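Local coordinates for protein 3-phosphoshikimate 1-carboxyvinyltransferase (Streptomyces sviceus, PDB 7M0O) that probably catalyses transfer of the enolpyruvyl group of phosphoenolpyruvate to the 5-hydroxyl of shikimate-3-phosphate in chorismate biosynthesis, releasing phosphate, at residues A89-G94 with L161-L166; R107-L112 with H132-R137; R117-D122 with A139-G144; V196-A199 with V204-V207. One frame throughout, in Å; residues are numbered along the deposited sequence.

Contact 1 (A89-G94 with L161-L166); sequences AAAGHG and LLLGPL
A91 meets L163 and L166 without any flat side chain: one methyl group is set against two leucines. A91 CB lies 3.8 Å from L163 CD1 and 3.9 Å from L166 CB. The two leucines present themselves differently. L163 extends its side chain, CG anti to the backbone N (chi1 170°), and touches with one terminal methyl. L166 offers the root of its side chain, with its own CD1 coming to 4.0 Å from A91 CB alongside. A 3-10 turn closed by L166 N on L163 O, at 2.8 Å, puts the CB atoms of both leucines toward A91. In the two-domain EPSP synthase fold, where helices pack inside each domain under sheets that face solvent, this joins the chain around the C-terminal ends of helices 79-90 and 155-163. L166 also leans on F16 and A20 of helix 8-20, which adds a third helix to the packing. Polar contact is indirect. A water sits 2.9 Å from A91 O and 2.9 Å from L166 O and can donate to both carbonyls, though other acceptors compete for its protons. G92 N is bonded to A89 O at 2.8 Å, and the backbone of G92 also pairs with that of G140.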
loop_
_atom_site.group_PDB
_atom_site.type_symbol
_atom_site.label_atom_id
_atom_site.label_comp_id
_atom_site.label_asym_id
_atom_site.label_seq_id
_atom_site.Cartn_x
_atom_site.Cartn_y
_atom_site.Cartn_z
ATOM N N ALA A 89 -11.071 -10.346 16.591
ATOM C CA ALA A 89 -12.006 -10.697 17.651
ATOM C C ALA A 89 -12.558 -12.101 17.453
ATOM O O ALA A 89 -12.741 -12.840 18.428
ATOM C CB ALA A 89 -13.137 -9.673 17.709
ATOM N N ALA A 90 -12.835 -12.486 16.202
ATOM C CA ALA A 90 -13.399 -13.812 15.936
ATOM C C ALA A 90 -12.483 -14.925 16.419
ATOM O O ALA A 90 -12.961 -16.013 16.781
ATOM C CB ALA A 90 -13.665 -13.992 14.443
ATOM N N ALA A 91 -11.173 -14.685 16.424
ATOM C CA ALA A 91 -10.248 -15.693 16.920
ATOM C C ALA A 91 -10.184 -15.744 18.439
ATOM O O ALA A 91 -9.588 -16.679 18.980
ATOM C CB ALA A 91 -8.846 -15.442 16.371
ATOM N N GLY A 92 -10.761 -14.765 19.128
ATOM C CA GLY A 92 -10.777 -14.686 20.578
ATOM C C GLY A 92 -12.058 -15.241 21.175
ATOM O O GLY A 92 -12.733 -16.086 20.583
ATOM N N HIS A 93 -12.408 -14.739 22.360
ATOM C CA HIS A 93 -13.459 -15.336 23.181
ATOM C C HIS A 93 -14.218 -14.225 23.899
ATOM O O HIS A 93 -13.705 -13.628 24.849
ATOM C CB HIS A 93 -12.846 -16.335 24.170
ATOM C CG HIS A 93 -11.858 -17.270 23.535
ATOM N ND1 HIS A 93 -12.203 -18.528 23.082
ATOM C CD2 HIS A 93 -10.542 -17.114 23.247
ATOM C CE1 HIS A 93 -11.142 -19.108 22.548
ATOM N NE2 HIS A 93 -10.122 -18.270 22.629
ATOM N N GLY A 94 -15.438 -13.959 23.460
ATOM C CA GLY A 94 -16.232 -12.902 24.053
ATOM C C GLY A 94 -17.341 -12.504 23.099
ATOM O O GLY A 94 -17.572 -13.158 22.090
ATOM N N LEU A 161 -5.476 -15.089 5.610
ATOM C CA LEU A 161 -4.088 -15.509 5.817
ATOM C C LEU A 161 -3.597 -15.103 7.202
ATOM O O LEU A 161 -3.008 -15.911 7.935
ATOM C CB LEU A 161 -3.181 -14.911 4.734
ATOM C CG LEU A 161 -3.343 -15.474 3.321
ATOM C CD1 LEU A 161 -2.776 -14.475 2.301
ATOM C CD2 LEU A 161 -2.633 -16.820 3.216
ATOM N N LEU A 162 -3.859 -13.854 7.594
ATOM C CA LEU A 162 -3.395 -13.376 8.890
ATOM C C LEU A 162 -4.067 -14.126 10.032
ATOM O O LEU A 162 -3.444 -14.358 11.074
ATOM C CB LEU A 162 -3.633 -11.869 8.998
ATOM C CG LEU A 162 -2.717 -11.016 8.101
ATOM C CD1 LEU A 162 -3.177 -9.567 8.083
ATOM C CD2 LEU A 162 -1.289 -11.109 8.541
ATOM N N LEU A 163 -5.322 -14.541 9.835
ATOM C CA LEU A 163 -6.046 -15.303 10.859
ATOM C C LEU A 163 -5.455 -16.694 11.086
ATOM O O LEU A 163 -5.497 -17.207 12.219
ATOM C CB LEU A 163 -7.523 -15.408 10.452
ATOM C CG LEU A 163 -8.445 -16.347 11.245
ATOM C CD1 LEU A 163 -8.714 -15.798 12.613
ATOM C CD2 LEU A 163 -9.760 -16.571 10.509
ATOM N N GLY A 164 -4.915 -17.315 10.035
ATOM C CA GLY A 164 -4.529 -18.710 10.066
ATOM C C GLY A 164 -3.797 -19.195 11.304
ATOM O O GLY A 164 -4.190 -20.202 11.909
ATOM N N PRO A 165 -2.699 -18.538 11.696
ATOM C CA PRO A 165 -1.930 -19.027 12.858
ATOM C C PRO A 165 -2.648 -18.855 14.186
ATOM O O PRO A 165 -2.201 -19.435 15.184
ATOM C CB PRO A 165 -0.635 -18.194 12.805
ATOM C CG PRO A 165 -0.570 -17.668 11.355
ATOM C CD PRO A 165 -2.015 -17.424 11.011
ATOM N N LEU A 166 -3.728 -18.070 14.243
ATOM C CA LEU A 166 -4.539 -17.980 15.455
ATOM C C LEU A 166 -5.544 -19.114 15.576
ATOM O O LEU A 166 -6.125 -19.280 16.648
ATOM C CB LEU A 166 -5.288 -16.644 15.506
ATOM C CG LEU A 166 -4.401 -15.453 15.159
ATOM C CD1 LEU A 166 -5.199 -14.141 15.235
ATOM C CD2 LEU A 166 -3.200 -15.389 16.086
HETATM O O HOH W 1 -8.787 -19.172 17.672
#

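Contact 2 (R107-L112 with H132-R137); sequences RPLLPL and HPLTVR
With chi1 at 56°, L109 holds CG between its backbone N and carbonyl carbon, and from there CD2 reaches the imidazole of H132. The histidine swings its ring to the same place with CG anti to the carbonyl carbon (chi1 -73°). L109 CD2 comes to 3.7 Å from H132 CD2 and 3.9 Å from H132 NE2, meeting the ring obliquely, while the two side chains cross nearly at right angles. L134 takes one face of the same ring: its CD2 stands 3.6 Å above the H132 ring plane, displaced toward the rim. The two leucines also meet, though more loosely, with L109 CD2 4.3 Å from L134 CD2. L109 is the N-cap residue of helix 110-118 and also touches Y156, so the contact fastens the start of that helix to the beginning of strand 134-139. A water links the backbones, accepting from H132 N at 2.9 Å and lying 2.9 Å from R107 O, where it can donate. R107, predicted to bind phosphoenolpyruvate, turns the end of its side chain away from the strand. H132 NE2 is bonded to the carbonyl O of A82, which can only accept; NE2 therefore probably carries a proton, and the bond to A82 O gives the ring a directed polar hold while L109 and L134 give it apolar contacts.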
loop_
_atom_site.group_PDB
_atom_site.type_symbol
_atom_site.label_atom_id
_atom_site.label_comp_id
_atom_site.label_asym_id
_atom_site.label_seq_id
_atom_site.Cartn_x
_atom_site.Cartn_y
_atom_site.Cartn_z
ATOM N N ARG A 107 -20.066 0.011 2.864
ATOM C CA ARG A 107 -19.028 -0.808 2.251
ATOM C C ARG A 107 -19.056 -2.205 2.865
ATOM O O ARG A 107 -18.453 -2.422 3.928
ATOM C CB ARG A 107 -17.646 -0.167 2.428
ATOM C CG ARG A 107 -17.489 1.178 1.694
ATOM C CD ARG A 107 -16.061 1.682 1.771
ATOM N NE ARG A 107 -15.118 0.662 1.323
ATOM C CZ ARG A 107 -13.799 0.815 1.305
ATOM N NH1 ARG A 107 -13.256 1.951 1.717
ATOM N NH2 ARG A 107 -13.024 -0.173 0.879
ATOM N N PRO A 108 -19.715 -3.181 2.249
ATOM C CA PRO A 108 -19.807 -4.509 2.871
ATOM C C PRO A 108 -18.493 -5.270 2.790
ATOM O O PRO A 108 -17.534 -4.876 2.122
ATOM C CB PRO A 108 -20.907 -5.209 2.069
ATOM C CG PRO A 108 -20.831 -4.573 0.724
ATOM C CD PRO A 108 -20.446 -3.123 0.968
ATOM N N LEU A 109 -18.472 -6.393 3.502
ATOM C CA LEU A 109 -17.318 -7.288 3.574
ATOM C C LEU A 109 -17.772 -8.742 3.483
ATOM O O LEU A 109 -17.247 -9.620 4.177
ATOM C CB LEU A 109 -16.521 -7.047 4.856
ATOM C CG LEU A 109 -17.327 -7.169 6.164
ATOM C CD1 LEU A 109 -16.529 -7.914 7.231
ATOM C CD2 LEU A 109 -17.728 -5.800 6.695
ATOM N N LEU A 110 -18.741 -9.019 2.604
ATOM C CA LEU A 110 -19.380 -10.335 2.602
ATOM C C LEU A 110 -18.430 -11.506 2.338
ATOM O O LEU A 110 -18.586 -12.544 3.005
ATOM C CB LEU A 110 -20.537 -10.352 1.592
ATOM C CG LEU A 110 -21.394 -11.624 1.669
ATOM C CD1 LEU A 110 -21.940 -11.858 3.098
ATOM C CD2 LEU A 110 -22.518 -11.535 0.660
ATOM N N PRO A 111 -17.461 -11.435 1.419
ATOM C CA PRO A 111 -16.550 -12.589 1.279
ATOM C C PRO A 111 -15.857 -12.959 2.577
ATOM O O PRO A 111 -15.677 -14.152 2.864
ATOM C CB PRO A 111 -15.552 -12.120 0.213
ATOM C CG PRO A 111 -16.324 -11.125 -0.598
ATOM C CD PRO A 111 -17.209 -10.413 0.379
ATOM N N LEU A 112 -15.471 -11.962 3.374
ATOM C CA LEU A 112 -14.804 -12.240 4.641
ATOM C C LEU A 112 -15.783 -12.800 5.667
ATOM O O LEU A 112 -15.471 -13.772 6.367
ATOM C CB LEU A 112 -14.149 -10.971 5.174
ATOM C CG LEU A 112 -13.463 -11.131 6.526
ATOM C CD1 LEU A 112 -12.387 -12.223 6.490
ATOM C CD2 LEU A 112 -12.877 -9.780 6.923
ATOM N N HIS A 132 -21.616 -3.868 8.251
ATOM C CA HIS A 132 -21.776 -3.355 9.606
ATOM C C HIS A 132 -23.136 -2.661 9.745
ATOM O O HIS A 132 -23.646 -2.081 8.786
ATOM C CB HIS A 132 -20.654 -2.369 9.938
ATOM C CG HIS A 132 -19.332 -3.033 10.171
ATOM N ND1 HIS A 132 -18.991 -3.589 11.387
ATOM C CD2 HIS A 132 -18.287 -3.271 9.342
ATOM C CE1 HIS A 132 -17.785 -4.125 11.300
ATOM N NE2 HIS A 132 -17.337 -3.948 10.070
ATOM N N PRO A 133 -23.746 -2.692 10.940
ATOM C CA PRO A 133 -23.248 -3.292 12.182
ATOM C C PRO A 133 -23.314 -4.821 12.160
ATOM O O PRO A 133 -24.164 -5.413 11.490
ATOM C CB PRO A 133 -24.184 -2.701 13.252
ATOM C CG PRO A 133 -25.426 -2.360 12.515
ATOM C CD PRO A 133 -24.990 -1.927 11.151
ATOM N N LEU A 134 -22.388 -5.451 12.877
ATOM C CA LEU A 134 -22.384 -6.902 12.990
ATOM C C LEU A 134 -21.873 -7.293 14.363
ATOM O O LEU A 134 -21.113 -6.553 15.001
ATOM C CB LEU A 134 -21.536 -7.550 11.896
ATOM C CG LEU A 134 -20.080 -7.095 11.801
ATOM C CD1 LEU A 134 -19.188 -7.999 12.673
ATOM C CD2 LEU A 134 -19.611 -7.115 10.363
ATOM N N THR A 135 -22.265 -8.478 14.803
ATOM C CA THR A 135 -21.966 -8.938 16.151
ATOM C C THR A 135 -21.259 -10.284 16.078
ATOM O O THR A 135 -21.751 -11.201 15.418
ATOM C CB THR A 135 -23.261 -9.025 16.962
ATOM O OG1 THR A 135 -23.827 -7.709 17.061
ATOM C CG2 THR A 135 -23.002 -9.573 18.367
ATOM N N VAL A 136 -20.105 -10.394 16.744
ATOM C CA VAL A 136 -19.348 -11.645 16.828
ATOM C C VAL A 136 -19.430 -12.194 18.245
ATOM O O VAL A 136 -18.897 -11.592 19.189
ATOM C CB VAL A 136 -17.875 -11.464 16.432
ATOM C CG1 VAL A 136 -17.145 -12.826 16.490
ATOM C CG2 VAL A 136 -17.732 -10.800 15.063
ATOM N N ARG A 137 -20.049 -13.365 18.387
ATOM C CA ARG A 137 -19.996 -14.150 19.622
ATOM C C ARG A 137 -18.856 -15.147 19.466
ATOM O O ARG A 137 -19.044 -16.273 19.004
ATOM C CB ARG A 137 -21.333 -14.829 19.879
ATOM C CG ARG A 137 -22.467 -13.824 20.149
ATOM C CD ARG A 137 -23.862 -14.415 19.902
ATOM N NE ARG A 137 -24.942 -13.585 20.445
ATOM C CZ ARG A 137 -25.522 -12.565 19.811
ATOM N NH1 ARG A 137 -25.133 -12.226 18.593
ATOM N NH2 ARG A 137 -26.501 -11.880 20.398
HETATM O O HOH W 2 -20.207 -2.374 6.235
#

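Contact 3 (R117-D122 with A139-G144); sequences RDLGVD and AGVEGG. With K (potassium ion), chain C.
V141 packs against both V121 and L119, and this apolar group of side chains is the dry side of the contact. With chi1 at 177°, V141 spreads its two methyls toward different partners. CG2 of V141 meets CG2 of V121 at 3.8 Å, the two side chains crossing at a slant, while CG1 of V141 lies 4.1 Å from CB of L119. Farther along, L119 directs CD2 to 4.0 Å from the carbonyl O of G143, a contact of methyl with backbone. V121 also rests on V136 of strand 134-139. The geometry of helix 110-118 explains how these groups are presented: a Schellman motif ends it, with G120 at positive phi as the C-prime residue, G120 N bonded to R117 O and V121 N to L116 O. Past this helix end, L119 and V121 both meet the loop between strands 134-139 and 144-147. On the wetter side, the main chains do not bond directly but through two waters that share L119 O as acceptor. One donates to L119 O at 2.6 Å and accepts from G143 N at 3.0 Å; the other donates to L119 O at 3.0 Å and accepts from E142 N at 2.9 Å. The same helix end binds a potassium ion, which D118 O approaches to 2.8 Å with R117 O as its second protein ligand; both are backbone carbonyls, while the R117 guanidinium turns to a salt bridge with E129. E142 likewise directs its carboxylate elsewhere, to R168 and Q169.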
loop_
_atom_site.group_PDB
_atom_site.type_symbol
_atom_site.label_atom_id
_atom_site.label_comp_id
_atom_site.label_asym_id
_atom_site.label_seq_id
_atom_site.Cartn_x
_atom_site.Cartn_y
_atom_site.Cartn_z
ATOM N N ARG A 117 -17.960 -17.430 8.844
ATOM C CA ARG A 117 -19.083 -18.289 9.210
ATOM C C ARG A 117 -18.925 -19.705 8.658
ATOM O O ARG A 117 -19.289 -20.681 9.334
ATOM C CB ARG A 117 -20.383 -17.638 8.759
ATOM C CG ARG A 117 -20.728 -16.401 9.624
ATOM C CD ARG A 117 -21.976 -15.714 9.102
ATOM N NE ARG A 117 -21.730 -15.018 7.840
ATOM C CZ ARG A 117 -22.673 -14.399 7.135
ATOM N NH1 ARG A 117 -23.923 -14.377 7.588
ATOM N NH2 ARG A 117 -22.369 -13.777 5.993
ATOM N N ASP A 118 -18.365 -19.850 7.451
ATOM C CA ASP A 118 -17.990 -21.181 6.973
ATOM C C ASP A 118 -17.074 -21.876 7.979
ATOM O O ASP A 118 -17.177 -23.088 8.192
ATOM C CB ASP A 118 -17.287 -21.109 5.613
ATOM C CG ASP A 118 -18.242 -20.866 4.452
ATOM O OD1 ASP A 118 -19.478 -20.910 4.658
ATOM O OD2 ASP A 118 -17.755 -20.607 3.321
ATOM N N LEU A 119 -16.171 -21.112 8.604
ATOM C CA LEU A 119 -15.215 -21.577 9.607
ATOM C C LEU A 119 -15.804 -21.707 11.017
ATOM O O LEU A 119 -15.054 -21.975 11.970
ATOM C CB LEU A 119 -14.013 -20.636 9.661
ATOM C CG LEU A 119 -13.069 -20.768 8.466
ATOM C CD1 LEU A 119 -12.064 -19.625 8.436
ATOM C CD2 LEU A 119 -12.366 -22.120 8.547
ATOM N N GLY A 120 -17.103 -21.520 11.181
ATOM C CA GLY A 120 -17.747 -21.802 12.448
ATOM C C GLY A 120 -17.918 -20.621 13.374
ATOM O O GLY A 120 -18.302 -20.820 14.533
ATOM N N VAL A 121 -17.637 -19.406 12.916
ATOM C CA VAL A 121 -17.800 -18.230 13.757
ATOM C C VAL A 121 -19.278 -17.862 13.821
ATOM O O VAL A 121 -19.978 -17.841 12.799
ATOM C CB VAL A 121 -16.957 -17.054 13.231
ATOM C CG1 VAL A 121 -17.188 -15.808 14.091
ATOM C CG2 VAL A 121 -15.467 -17.428 13.241
ATOM N N ASP A 122 -19.754 -17.591 15.030
ATOM C CA ASP A 122 -21.096 -17.050 15.237
ATOM C C ASP A 122 -21.009 -15.557 14.975
ATOM O O ASP A 122 -20.755 -14.764 15.878
ATOM C CB ASP A 122 -21.585 -17.329 16.654
ATOM C CG ASP A 122 -22.995 -16.816 16.903
ATOM O OD1 ASP A 122 -23.507 -15.985 16.117
ATOM O OD2 ASP A 122 -23.600 -17.245 17.910
ATOM N N ALA A 139 -15.615 -17.657 19.997
ATOM C CA ALA A 139 -15.126 -18.766 20.814
ATOM C C ALA A 139 -13.948 -19.441 20.115
ATOM O O ALA A 139 -13.841 -20.672 20.088
ATOM C CB ALA A 139 -16.237 -19.779 21.096
ATOM N N GLY A 140 -13.052 -18.641 19.538
ATOM C CA GLY A 140 -11.958 -19.156 18.741
ATOM C C GLY A 140 -12.379 -19.712 17.396
ATOM O O GLY A 140 -13.581 -19.813 17.102
ATOM N N VAL A 141 -11.393 -20.072 16.570
ATOM C CA VAL A 141 -11.613 -20.656 15.250
ATOM C C VAL A 141 -10.855 -21.972 15.182
ATOM O O VAL A 141 -9.636 -21.999 15.392
ATOM C CB VAL A 141 -11.156 -19.707 14.132
ATOM C CG1 VAL A 141 -11.327 -20.379 12.790
ATOM C CG2 VAL A 141 -11.934 -18.389 14.202
ATOM N N GLU A 142 -11.574 -23.061 14.886
ATOM C CA GLU A 142 -10.948 -24.380 14.838
ATOM C C GLU A 142 -9.923 -24.458 13.719
ATOM O O GLU A 142 -8.783 -24.886 13.934
ATOM C CB GLU A 142 -12.012 -25.457 14.657
ATOM C CG GLU A 142 -11.452 -26.882 14.746
ATOM C CD GLU A 142 -10.881 -27.208 16.132
ATOM O OE1 GLU A 142 -11.355 -26.640 17.138
ATOM O OE2 GLU A 142 -9.957 -28.047 16.218
ATOM N N GLY A 143 -10.309 -24.053 12.520
ATOM C CA GLY A 143 -9.439 -24.100 11.367
ATOM C C GLY A 143 -9.884 -25.114 10.332
ATOM O O GLY A 143 -11.043 -25.526 10.269
ATOM N N GLY A 144 -8.931 -25.517 9.499
ATOM C CA GLY A 144 -9.227 -26.429 8.407
ATOM C C GLY A 144 -9.445 -25.750 7.068
ATOM O O GLY A 144 -8.932 -24.651 6.836
HETATM K K K C . -19.642 -23.645 9.287
HETATM O O HOH W 3 -13.115 -23.600 11.643
HETATM O O HOH W 4 -14.472 -22.708 14.846
#

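Contact 4 (V196-A199 with V204-V207); sequences VEVA and VFVV
Two backbone hydrogen bonds join A199 and V206 as an antiparallel hydrogen-bonded pair, and they differ in geometry. V206 N donates to A199 O at 2.6 Å, with the donor almost in line with the carbonyl bond (C=O...N angle 171°). The return bond, A199 N to V206 O, is longer at 3.2 Å; its N-H points straight at the oxygen, but the donor is tilted 27° from the carbonyl plane. F205 CA lies 3.6 Å from A199 O in a CH...O contact, so that oxygen has a second, weaker neighbour. Around the pair the side chains sort onto two faces. A199 and V206 share one, their CB atoms 4.4 Å apart. V198, F205 and V207 gather on the other. V198 CG1, anti to the backbone N (chi1 171°), is the branch at the edge of the F205 ring, near its plane and 4.3 Å from F205 CB; V198 CG2 packs at 3.9 Å on V207 CG2, the two valines set at a slant. Helices back this second face, with L188 and M191 of helix 182-193 touching V198, and L157 and L161 of helix 155-163 touching F205. Strands 199-201 and 204-207 follow each other closely in sequence and form a beta-hairpin; 199-201 is an outermost strand of a four-stranded mixed sheet laid over helices, as in the repeated folding units of EPSP synthases.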
loop_
_atom_site.group_PDB
_atom_site.type_symbol
_atom_site.label_atom_id
_atom_site.label_comp_id
_atom_site.label_asym_id
_atom_site.label_seq_id
_atom_site.Cartn_x
_atom_site.Cartn_y
_atom_site.Cartn_z
ATOM N N VAL A 196 6.089 -17.097 10.856
ATOM C CA VAL A 196 5.180 -18.074 10.267
ATOM C C VAL A 196 5.495 -18.239 8.787
ATOM O O VAL A 196 5.510 -17.258 8.043
ATOM C CB VAL A 196 3.709 -17.669 10.451
ATOM C CG1 VAL A 196 2.855 -18.540 9.570
ATOM C CG2 VAL A 196 3.309 -17.809 11.917
ATOM N N GLU A 197 5.728 -19.481 8.359
ATOM C CA GLU A 197 5.912 -19.809 6.950
ATOM C C GLU A 197 4.610 -20.353 6.361
ATOM O O GLU A 197 4.041 -21.318 6.884
ATOM C CB GLU A 197 7.034 -20.841 6.775
ATOM C CG GLU A 197 8.435 -20.277 6.905
ATOM C CD GLU A 197 8.927 -19.650 5.607
ATOM O OE1 GLU A 197 10.072 -19.148 5.584
ATOM O OE2 GLU A 197 8.166 -19.654 4.611
ATOM N N VAL A 198 4.157 -19.757 5.263
ATOM C CA VAL A 198 2.963 -20.201 4.552
ATOM C C VAL A 198 3.406 -20.920 3.285
ATOM O O VAL A 198 4.331 -20.469 2.597
ATOM C CB VAL A 198 2.021 -19.022 4.215
ATOM C CG1 VAL A 198 0.887 -19.466 3.291
ATOM C CG2 VAL A 198 1.454 -18.392 5.477
ATOM N N ALA A 199 2.749 -22.039 2.977
ATOM C CA ALA A 199 2.998 -22.800 1.761
ATOM C C ALA A 199 1.805 -22.686 0.823
ATOM O O ALA A 199 0.654 -22.721 1.270
ATOM C CB ALA A 199 3.268 -24.270 2.086
ATOM N N VAL A 204 -4.403 -23.350 -3.115
ATOM C CA VAL A 204 -4.624 -23.438 -1.672
ATOM C C VAL A 204 -3.412 -22.880 -0.933
ATOM O O VAL A 204 -2.284 -23.343 -1.134
ATOM C CB VAL A 204 -4.897 -24.887 -1.220
ATOM C CG1 VAL A 204 -5.020 -24.952 0.301
ATOM C CG2 VAL A 204 -6.152 -25.436 -1.888
ATOM N N PHE A 205 -3.656 -21.912 -0.054
ATOM C CA PHE A 205 -2.646 -21.426 0.867
ATOM C C PHE A 205 -2.745 -22.232 2.156
ATOM O O PHE A 205 -3.829 -22.345 2.743
ATOM C CB PHE A 205 -2.837 -19.934 1.155
ATOM C CG PHE A 205 -2.701 -19.033 -0.056
ATOM C CD1 PHE A 205 -1.509 -18.375 -0.318
ATOM C CD2 PHE A 205 -3.775 -18.828 -0.901
ATOM C CE1 PHE A 205 -1.387 -17.533 -1.417
ATOM C CE2 PHE A 205 -3.670 -17.986 -2.006
ATOM C CZ PHE A 205 -2.466 -17.335 -2.265
ATOM N N VAL A 206 -1.619 -22.787 2.588
ATOM C CA VAL A 206 -1.562 -23.727 3.705
ATOM C C VAL A 206 -0.861 -23.019 4.860
ATOM O O VAL A 206 0.370 -22.877 4.874
ATOM C CB VAL A 206 -0.846 -25.025 3.310
ATOM C CG1 VAL A 206 -0.701 -25.936 4.509
ATOM C CG2 VAL A 206 -1.594 -25.704 2.182
ATOM N N VAL A 207 -1.639 -22.563 5.835
ATOM C CA VAL A 207 -1.154 -21.720 6.923
ATOM C C VAL A 207 -1.150 -22.551 8.200
ATOM O O VAL A 207 -2.205 -23.074 8.584
ATOM C CB VAL A 207 -2.020 -20.460 7.102
ATOM C CG1 VAL A 207 -1.364 -19.523 8.125
ATOM C CG2 VAL A 207 -2.221 -19.764 5.760
#

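From the N terminus, contact 1 opens at 89-94, and its loop closes only at 161-166, enclosing contacts 2 and 3. These two cross: 107-112 opens contact 2, 117-122 opens contact 3 from the other end of helix 110-118, then 132-137 closes contact 2 and 139-144 closes contact 3. Strand 134-139 and the loop after it are thereby held to both ends of that helix. Contacts 1 and 3 touch where A90 O packs on V141 CG2, and contacts 2 and 3 through the backbones of R137 and D122. Contact 4 follows in series as a short local loop; its 204-207 strand lies on L161, G164 and P165, bringing the next sheet against contact 1.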